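Local coordinates for protein putative polysaccharide deacetylase (Bdellovibrio bacteriovorus HD100, PDB 5JP6) that probably removes acetyl groups from peptidoglycan as a zinc-binding hydrolase of carbohydrate esterase family 4, at residues Glu119-Gln124 / Gln338-Glu343; Gly270-Val275 / Tyr371-Val376. The protein carries 1 engineered substitution. One frame throughout, in Å; residues are numbered along the deposited sequence.

Interaction 1: residues Glu119-Gln124 / Gln338-Glu343; sequences EHFDEQ and QRRTAE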
ATOM      1  N   GLU A 119      -4.999  -3.617  20.632  1.00 24.65           N
ATOM      2  CA  GLU A 119      -4.201  -3.585  21.869  1.00 25.96           C
ATOM      3  C   GLU A 119      -2.699  -3.678  21.541  1.00 25.79           C
ATOM      4  O   GLU A 119      -1.866  -2.972  22.123  1.00 25.64           O
ATOM      5  CB  GLU A 119      -4.614  -4.732  22.803  1.00 30.28           C
ATOM      6  CG  GLU A 119      -3.761  -4.812  24.039  1.00 33.69           C
ATOM      7  CD  GLU A 119      -4.233  -5.900  24.994  1.00 41.63           C
ATOM      8  OE1 GLU A 119      -4.735  -6.958  24.550  1.00 53.93           O
ATOM      9  OE2 GLU A 119      -4.090  -5.702  26.196  1.00 46.38           O
ATOM     10  N   HIS A 120      -2.368  -4.484  20.525  1.00 24.41           N
ATOM     11  CA  HIS A 120      -0.973  -4.578  20.063  1.00 24.99           C
ATOM     12  C   HIS A 120      -0.497  -3.197  19.591  1.00 23.20           C
ATOM     13  O   HIS A 120       0.558  -2.719  20.014  1.00 23.59           O
ATOM     14  CB  HIS A 120      -0.833  -5.599  18.938  1.00 23.95           C
ATOM     15  CG  HIS A 120       0.448  -5.479  18.183  1.00 22.63           C
ATOM     16  ND1 HIS A 120       1.632  -6.022  18.624  1.00 26.48           N
ATOM     17  CD2 HIS A 120       0.735  -4.851  17.024  1.00 24.60           C
ATOM     18  CE1 HIS A 120       2.595  -5.742  17.766  1.00 26.69           C
ATOM     19  NE2 HIS A 120       2.072  -5.039  16.783  1.00 24.74           N
ATOM     20  N   PHE A 121      -1.277  -2.533  18.730  1.00 22.26           N
ATOM     21  CA  PHE A 121      -0.853  -1.182  18.238  1.00 22.46           C
ATOM     22  C   PHE A 121      -0.878  -0.148  19.349  1.00 21.06           C
ATOM     23  O   PHE A 121      -0.058   0.737  19.316  1.00 22.48           O
ATOM     24  CB  PHE A 121      -1.618  -0.751  17.008  1.00 22.09           C
ATOM     25  CG  PHE A 121      -1.168  -1.485  15.749  1.00 20.57           C
ATOM     26  CD1 PHE A 121       0.088  -1.319  15.156  1.00 21.60           C
ATOM     27  CD2 PHE A 121      -2.039  -2.394  15.205  1.00 21.53           C
ATOM     28  CE1 PHE A 121       0.403  -2.002  14.000  1.00 21.92           C
ATOM     29  CE2 PHE A 121      -1.730  -3.065  14.066  1.00 22.76           C
ATOM     30  CZ  PHE A 121      -0.494  -2.891  13.480  1.00 21.75           C
ATOM     31  N   ASP A 122      -1.738  -0.297  20.357  1.00 23.41           N
ATOM     32  CA  ASP A 122      -1.691   0.574  21.539  1.00 24.52           C
ATOM     33  C   ASP A 122      -0.332   0.461  22.220  1.00 26.85           C
ATOM     34  O   ASP A 122       0.317   1.460  22.574  1.00 28.66           O
ATOM     35  CB  ASP A 122      -2.767   0.193  22.545  1.00 27.12           C
ATOM     36  CG  ASP A 122      -4.184   0.578  22.114  1.00 27.83           C
ATOM     37  OD1 ASP A 122      -4.374   1.372  21.155  1.00 28.63           O
ATOM     38  OD2 ASP A 122      -5.137   0.068  22.768  1.00 31.87           O
ATOM     39  N   GLU A 123       0.096  -0.776  22.406  1.00 24.23           N
ATOM     40  CA  GLU A 123       1.368  -1.043  23.097  1.00 27.91           C
ATOM     41  C   GLU A 123       2.544  -0.502  22.292  1.00 25.36           C
ATOM     42  O   GLU A 123       3.464   0.142  22.827  1.00 27.55           O
ATOM     43  CB  GLU A 123       1.533  -2.544  23.303  1.00 28.78           C
ATOM     44  CG  GLU A 123       0.594  -3.154  24.312  1.00 34.55           C
ATOM     45  CD  GLU A 123       0.633  -4.676  24.309  1.00 39.58           C
ATOM     46  OE1 GLU A 123       1.465  -5.256  23.588  1.00 43.12           O
ATOM     47  OE2 GLU A 123      -0.134  -5.301  25.079  1.00 44.06           O
ATOM     48  N   GLN A 124       2.460  -0.695  20.975  1.00 23.96           N
ATOM     49  CA  GLN A 124       3.491  -0.189  20.044  1.00 24.84           C
ATOM     50  C   GLN A 124       3.610   1.325  20.084  1.00 25.79           C
ATOM     51  O   GLN A 124       4.681   1.859  19.992  1.00 26.25           O
ATOM     52  CB  GLN A 124       3.208  -0.644  18.623  1.00 23.23           C
ATOM     53  CG  GLN A 124       3.273  -2.158  18.419  1.00 24.71           C
ATOM     54  CD  GLN A 124       4.673  -2.671  18.565  1.00 21.84           C
ATOM     55  OE1 GLN A 124       5.551  -2.326  17.786  1.00 23.36           O
ATOM     56  NE2 GLN A 124       4.896  -3.484  19.570  1.00 27.57           N
ATOM     57  N   GLN A 338      -1.155  -1.011   4.414  1.00 17.53           N
ATOM     58  CA  GLN A 338      -0.455  -1.635   5.526  1.00 17.95           C
ATOM     59  C   GLN A 338      -0.690  -0.758   6.782  1.00 17.09           C
ATOM     60  O   GLN A 338      -0.202   0.372   6.868  1.00 19.20           O
ATOM     61  CB  GLN A 338       1.042  -1.733   5.248  1.00 20.25           C
ATOM     62  CG  GLN A 338       1.788  -2.615   6.247  1.00 21.96           C
ATOM     63  CD  GLN A 338       1.416  -4.103   6.070  1.00 21.85           C
ATOM     64  OE1 GLN A 338       1.534  -4.713   4.979  1.00 25.92           O
ATOM     65  NE2 GLN A 338       0.907  -4.665   7.108  1.00 26.87           N
ATOM     66  N   ARG A 339      -1.425  -1.288   7.752  1.00 18.21           N
ATOM     67  CA  ARG A 339      -1.756  -0.502   8.943  1.00 18.66           C
ATOM     68  C   ARG A 339      -0.527   0.059   9.615  1.00 18.97           C
ATOM     69  O   ARG A 339      -0.487   1.250   9.992  1.00 19.81           O
ATOM     70  CB  ARG A 339      -2.590  -1.296   9.941  1.00 19.58           C
ATOM     71  CG  ARG A 339      -2.748  -0.522  11.221  1.00 20.45           C
ATOM     72  CD  ARG A 339      -3.824  -1.043  12.111  1.00 21.81           C
ATOM     73  NE  ARG A 339      -3.912  -0.196  13.295  1.00 21.80           N
ATOM     74  CZ  ARG A 339      -4.620  -0.476  14.370  1.00 21.45           C
ATOM     75  NH1 ARG A 339      -5.376  -1.554  14.397  1.00 22.21           N
ATOM     76  NH2 ARG A 339      -4.616   0.373  15.382  1.00 22.23           N
ATOM     77  N   ARG A 340       0.507  -0.762   9.748  1.00 18.87           N
ATOM     78  CA  ARG A 340       1.656  -0.323  10.544  1.00 19.84           C
ATOM     79  C   ARG A 340       2.353   0.867   9.892  1.00 18.11           C
ATOM     80  O   ARG A 340       2.886   1.708  10.581  1.00 18.77           O
ATOM     81  CB  ARG A 340       2.626  -1.464  10.756  1.00 19.32           C
ATOM     82  CG  ARG A 340       3.679  -1.197  11.805  1.00 20.74           C
ATOM     83  CD  ARG A 340       4.459  -2.477  12.088  1.00 21.56           C
ATOM     84  NE  ARG A 340       3.642  -3.639  12.394  1.00 23.20           N
ATOM     85  CZ  ARG A 340       3.274  -4.052  13.620  1.00 22.76           C
ATOM     86  NH1 ARG A 340       3.552  -3.361  14.701  1.00 22.12           N
ATOM     87  NH2 ARG A 340       2.613  -5.174  13.751  1.00 23.19           N
ATOM     88  N   THR A 341       2.290   0.934   8.567  1.00 17.49           N
ATOM     89  CA  THR A 341       2.826   2.093   7.860  1.00 17.73           C
ATOM     90  C   THR A 341       2.101   3.378   8.233  1.00 17.41           C
ATOM     91  O   THR A 341       2.752   4.433   8.467  1.00 19.14           O
ATOM     92  CB  THR A 341       2.825   1.827   6.357  1.00 18.69           C
ATOM     93  OG1 THR A 341       3.670   0.706   6.089  1.00 19.52           O
ATOM     94  CG2 THR A 341       3.287   3.046   5.530  1.00 19.01           C
ATOM     95  N   ALA A 342       0.770   3.311   8.340  1.00 18.22           N
ATOM     96  CA  ALA A 342       0.004   4.489   8.806  1.00 18.43           C
ATOM     97  C   ALA A 342       0.394   4.800  10.274  1.00 18.30           C
ATOM     98  O   ALA A 342       0.562   5.982  10.648  1.00 20.36           O
ATOM     99  CB  ALA A 342      -1.497   4.275   8.645  1.00 22.03           C
ATOM    100  N   GLU A 343       0.568   3.761  11.117  1.00 18.68           N
ATOM    101  CA  GLU A 343       0.881   3.990  12.512  1.00 19.80           C
ATOM    102  C   GLU A 343       2.211   4.716  12.696  1.00 20.30           C
ATOM    103  O   GLU A 343       2.360   5.472  13.647  1.00 20.25           O
ATOM    104  CB  GLU A 343       0.943   2.655  13.281  1.00 20.08           C
ATOM    105  CG  GLU A 343      -0.373   1.900  13.368  1.00 21.80           C
ATOM    106  CD  GLU A 343      -1.316   2.450  14.422  1.00 22.52           C
ATOM    107  OE1 GLU A 343      -0.891   3.095  15.418  1.00 24.91           O
ATOM    108  OE2 GLU A 343      -2.546   2.186  14.286  1.00 21.31           O
TER
HETATM  109  O   HOH W   1       1.088   1.857  16.860  1.00 23.39           O
HETATM  110  O   HOH W   2      -4.960   0.650  18.221  1.00 25.11           O

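Interaction 2: residues Gly270-Val275 / Tyr371-Val376; sequences GWVDPV and YNSKLV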
ATOM      1  N   GLY A 270     -12.085  11.751 -12.823  1.00 20.35           N
ATOM      2  CA  GLY A 270     -12.049  12.487 -14.058  1.00 22.57           C
ATOM      3  C   GLY A 270     -10.642  12.748 -14.562  1.00 20.80           C
ATOM      4  O   GLY A 270     -10.427  13.438 -15.556  1.00 23.50           O
ATOM      5  N   TRP A 271      -9.667  12.151 -13.888  1.00 20.00           N
ATOM      6  CA  TRP A 271      -8.285  12.204 -14.305  1.00 19.79           C
ATOM      7  C   TRP A 271      -7.531  11.065 -13.626  1.00 18.60           C
ATOM      8  O   TRP A 271      -8.027  10.444 -12.696  1.00 20.07           O
ATOM      9  CB  TRP A 271      -7.655  13.546 -13.965  1.00 21.67           C
ATOM     10  CG  TRP A 271      -7.739  13.945 -12.507  1.00 22.33           C
ATOM     11  CD1 TRP A 271      -8.638  14.788 -11.944  1.00 23.90           C
ATOM     12  CD2 TRP A 271      -6.832  13.585 -11.470  1.00 21.01           C
ATOM     13  NE1 TRP A 271      -8.378  14.973 -10.597  1.00 23.42           N
ATOM     14  CE2 TRP A 271      -7.258  14.239 -10.278  1.00 22.70           C
ATOM     15  CE3 TRP A 271      -5.678  12.794 -11.426  1.00 22.31           C
ATOM     16  CZ2 TRP A 271      -6.548  14.135  -9.067  1.00 23.00           C
ATOM     17  CZ3 TRP A 271      -5.003  12.653 -10.231  1.00 22.52           C
ATOM     18  CH2 TRP A 271      -5.445  13.310  -9.054  1.00 22.62           C
ATOM     19  N   VAL A 272      -6.331  10.812 -14.148  1.00 18.09           N
ATOM     20  CA  VAL A 272      -5.396   9.869 -13.600  1.00 18.43           C
ATOM     21  C   VAL A 272      -4.019  10.302 -14.061  1.00 18.65           C
ATOM     22  O   VAL A 272      -3.801  10.532 -15.256  1.00 19.14           O
ATOM     23  CB  VAL A 272      -5.695   8.409 -13.981  1.00 19.31           C
ATOM     24  CG1 VAL A 272      -5.805   8.183 -15.498  1.00 19.65           C
ATOM     25  CG2 VAL A 272      -4.660   7.493 -13.330  1.00 20.04           C
ATOM     26  N   ASP A 273      -3.087  10.478 -13.125  1.00 17.87           N
ATOM     27  CA  ASP A 273      -1.756  10.914 -13.527  1.00 18.19           C
ATOM     28  C   ASP A 273      -1.068   9.849 -14.367  1.00 18.04           C
ATOM     29  O   ASP A 273      -1.307   8.633 -14.186  1.00 19.30           O
ATOM     30  CB  ASP A 273      -0.908  11.230 -12.286  1.00 18.62           C
ATOM     31  CG  ASP A 273      -1.301  12.549 -11.655  1.00 20.21           C
ATOM     32  OD1 ASP A 273      -1.202  13.601 -12.374  1.00 23.25           O
ATOM     33  OD2 ASP A 273      -1.675  12.565 -10.471  1.00 19.82           O
ATOM     34  N   PRO A 274      -0.156  10.300 -15.249  1.00 18.84           N
ATOM     35  CA  PRO A 274       0.501   9.361 -16.196  1.00 18.86           C
ATOM     36  C   PRO A 274       1.668   8.652 -15.537  1.00 19.32           C
ATOM     37  O   PRO A 274       2.796   8.761 -15.999  1.00 19.77           O
ATOM     38  CB  PRO A 274       0.927  10.280 -17.341  1.00 21.17           C
ATOM     39  CG  PRO A 274       1.188  11.594 -16.647  1.00 19.87           C
ATOM     40  CD  PRO A 274       0.073  11.699 -15.643  1.00 19.91           C
ATOM     41  N   VAL A 275       1.373   7.958 -14.435  1.00 19.32           N
ATOM     42  CA  VAL A 275       2.378   7.232 -13.663  1.00 18.49           C
ATOM     43  C   VAL A 275       1.829   5.872 -13.322  1.00 18.17           C
ATOM     44  O   VAL A 275       0.644   5.732 -12.972  1.00 18.57           O
ATOM     45  CB  VAL A 275       2.810   7.995 -12.382  1.00 18.78           C
ATOM     46  CG1 VAL A 275       3.314   9.399 -12.782  1.00 19.90           C
ATOM     47  CG2 VAL A 275       1.692   8.144 -11.365  1.00 19.32           C
ATOM     48  N   TYR A 371      -5.605  14.361 -17.768  1.00 20.69           N
ATOM     49  CA  TYR A 371      -6.950  14.334 -18.340  1.00 20.47           C
ATOM     50  C   TYR A 371      -7.042  13.585 -19.646  1.00 23.01           C
ATOM     51  O   TYR A 371      -8.161  13.383 -20.151  1.00 23.87           O
ATOM     52  CB  TYR A 371      -7.451  15.756 -18.552  1.00 21.55           C
ATOM     53  CG  TYR A 371      -7.568  16.556 -17.261  1.00 23.18           C
ATOM     54  CD1 TYR A 371      -8.621  16.335 -16.384  1.00 23.86           C
ATOM     55  CD2 TYR A 371      -6.616  17.484 -16.922  1.00 26.84           C
ATOM     56  CE1 TYR A 371      -8.733  17.060 -15.234  1.00 27.48           C
ATOM     57  CE2 TYR A 371      -6.711  18.197 -15.764  1.00 28.75           C
ATOM     58  CZ  TYR A 371      -7.767  17.970 -14.905  1.00 28.27           C
ATOM     59  OH  TYR A 371      -7.913  18.691 -13.733  1.00 32.64           O
ATOM     60  N   ASN A 372      -5.894  13.188 -20.194  1.00 21.96           N
ATOM     61  CA  ASN A 372      -5.836  12.652 -21.540  1.00 21.44           C
ATOM     62  C   ASN A 372      -5.014  11.347 -21.596  1.00 22.16           C
ATOM     63  O   ASN A 372      -4.283  11.107 -22.559  1.00 24.18           O
ATOM     64  CB  ASN A 372      -5.249  13.723 -22.457  1.00 23.17           C
ATOM     65  CG  ASN A 372      -6.170  14.909 -22.596  1.00 25.76           C
ATOM     66  OD1 ASN A 372      -7.221  14.826 -23.231  1.00 28.15           O
ATOM     67  ND2 ASN A 372      -5.800  16.009 -21.946  1.00 23.94           N
ATOM     68  N   SER A 373      -5.177  10.516 -20.570  1.00 19.44           N
ATOM     69  CA  SER A 373      -4.423   9.275 -20.508  1.00 20.14           C
ATOM     70  C   SER A 373      -4.724   8.380 -21.723  1.00 19.88           C
ATOM     71  O   SER A 373      -5.879   8.101 -22.042  1.00 21.18           O
ATOM     72  CB  SER A 373      -4.792   8.469 -19.275  1.00 20.23           C
ATOM     73  OG  SER A 373      -4.106   7.221 -19.270  1.00 21.82           O
ATOM     74  N   LYS A 374      -3.645   7.883 -22.330  1.00 21.05           N
ATOM     75  CA  LYS A 374      -3.763   6.898 -23.414  1.00 22.37           C
ATOM     76  C   LYS A 374      -4.163   5.490 -22.935  1.00 20.70           C
ATOM     77  O   LYS A 374      -4.348   4.590 -23.763  1.00 24.33           O
ATOM     78  CB  LYS A 374      -2.485   6.872 -24.240  1.00 21.72           C
ATOM     79  CG  LYS A 374      -2.233   8.177 -24.974  1.00 22.63           C
ATOM     80  CD  LYS A 374      -0.871   8.174 -25.666  1.00 24.42           C
ATOM     81  CE  LYS A 374      -0.648   9.401 -26.466  1.00 27.54           C
ATOM     82  NZ  LYS A 374       0.699   9.411 -27.038  1.00 30.93           N
ATOM     83  N   LEU A 375      -4.281   5.329 -21.609  1.00 21.67           N
ATOM     84  CA  LEU A 375      -4.680   4.074 -20.999  1.00 23.36           C
ATOM     85  C   LEU A 375      -6.165   4.026 -20.658  1.00 25.56           C
ATOM     86  O   LEU A 375      -6.647   3.009 -20.184  1.00 27.03           O
ATOM     87  CB  LEU A 375      -3.847   3.814 -19.737  1.00 21.18           C
ATOM     88  CG  LEU A 375      -2.363   3.634 -19.946  1.00 22.36           C
ATOM     89  CD1 LEU A 375      -1.623   3.540 -18.634  1.00 23.22           C
ATOM     90  CD2 LEU A 375      -2.062   2.397 -20.812  1.00 22.21           C
ATOM     91  N   VAL A 376      -6.875   5.136 -20.866  1.00 21.92           N
ATOM     92  CA  VAL A 376      -8.268   5.173 -20.495  1.00 22.65           C
ATOM     93  C   VAL A 376      -9.179   5.452 -21.687  1.00 23.08           C
ATOM     94  O   VAL A 376      -8.764   6.099 -22.661  1.00 26.54           O
ATOM     95  CB  VAL A 376      -8.572   6.174 -19.380  1.00 26.05           C
ATOM     96  CG1 VAL A 376      -7.636   6.031 -18.185  1.00 26.03           C
ATOM     97  CG2 VAL A 376      -8.633   7.549 -19.874  1.00 29.99           C
TER

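Interaction 1: residues Glu119-Gln124 / Gln338-Glu343
His120 NE2 is gripped by both terminal nitrogens of Arg340, accepting from NH1 and NH2 at 3.1 Å each. The guanidinium meets the imidazole end-on, with NH1 in the ring plane and NH2 tilted from it, and the two planes stand 79° apart. This pair helps join helix 110-126 to the first turns of helix 339-354, which lies within the NodB-homology region of the deacetylase, as a helix-helix contact made through long side chains: the segment axes lie 11.7 Å apart. Asn313 OD1 accepts from Arg340 NH1, while the backbone N-H of Asn313 donates to Gln124 OE1.

Phe121 lies between the two arginine side chains. Arg339, its CG anti to the backbone N (chi1 172°), runs extended over one ring face, where its CG makes a CH-pi contact. Farther along, its CZ comes to 3.3 Å from Phe121 CD2, with guanidinium and ring planes 27° apart. The opposite face carries CD2 of His120, while Phe121 CE1 sits over the centre of the Arg340 guanidinium, 3.5 Å from its CZ.

Glu343 OE2 meets the Arg339 guanidinium side-on, accepting from NE (2.9 Å) and, from the same face of the carboxylate, from NH2. Glu94 and Asp118 form salt bridges with Arg339 NH1. Between the helices, a water accepts from Arg339 NH2 at 2.9 Å and donates to Asp122 OD1 at 3.1 Å.

Interaction 2: residues Gly270-Val275 / Tyr371-Val376
Trp271 and Tyr371 meet as an oblique aromatic pair, and yet much of their touching is done by a methylene. The Tyr371 ring and the five-membered ring of Trp271 have planes 69° apart and centroids 5.6 Å apart. The nearest approach of the two side chains is made by Trp271 CB, 3.8 Å from Tyr371 CD1, while the indole adds its CD1 near Tyr371 CE1. Trp271 CG lies between the backbone N and the carbonyl carbon (chi1 56°), and CB, not the indole, is what comes nearest to the phenol ring. Beside this pair, the carbonyl O of Gly270 approaches Tyr371 CD1 to 3.5 Å. Gly270, the first residue past helix 251-269, has a positive phi of 83°, a turn of the backbone that would press a CB against the preceding carbonyl.

Segment 270-275 is the helix-to-strand connection leading into strand 275-277 of the parallel sheet, an alternation consistent with the distorted beta/alpha barrel of NodB-type deacetylases. Segment 371-376 belongs to the tail that follows strand 358-364. Just before it, Lys370 exchanges a backbone hydrogen bond with Val272 and makes a cation-pi contact with Trp271.

At Val272, which is buried, the contact is aliphatic. Val272 CG1 touches both Ser373 CB and Val376 CG1, each at 3.9 Å, and His262 of helix 251-269 packs against Val272 and Ser373. A type I turn from Ser373 to Val376 brings those two partners to the same methyl. Inside it, an ST turn directs the Leu375 N-H to Ser373 OG at 3.0 Å.

Overall arrangement
From the N terminus, a run of helices ends in helix 110-126, which carries segment 119-124. The chain then enters the sheet, passes through segment 270-275 between a helix and its following strand, and only later reaches segment 338-343, where interaction 1 closes a loop with 213 intervening residues. Interaction 2 closes last, when the tail at 371-376 returns across 95 residues. Their segments alternate, so the two closures cross rather than nest. They lie on opposite sides of the chain's centre, their centres about 34 Å apart: interaction 1 ties the N-terminal helices to the barrel's outer helical layer, interaction 2 the C-terminal tail to a helix-strand connection.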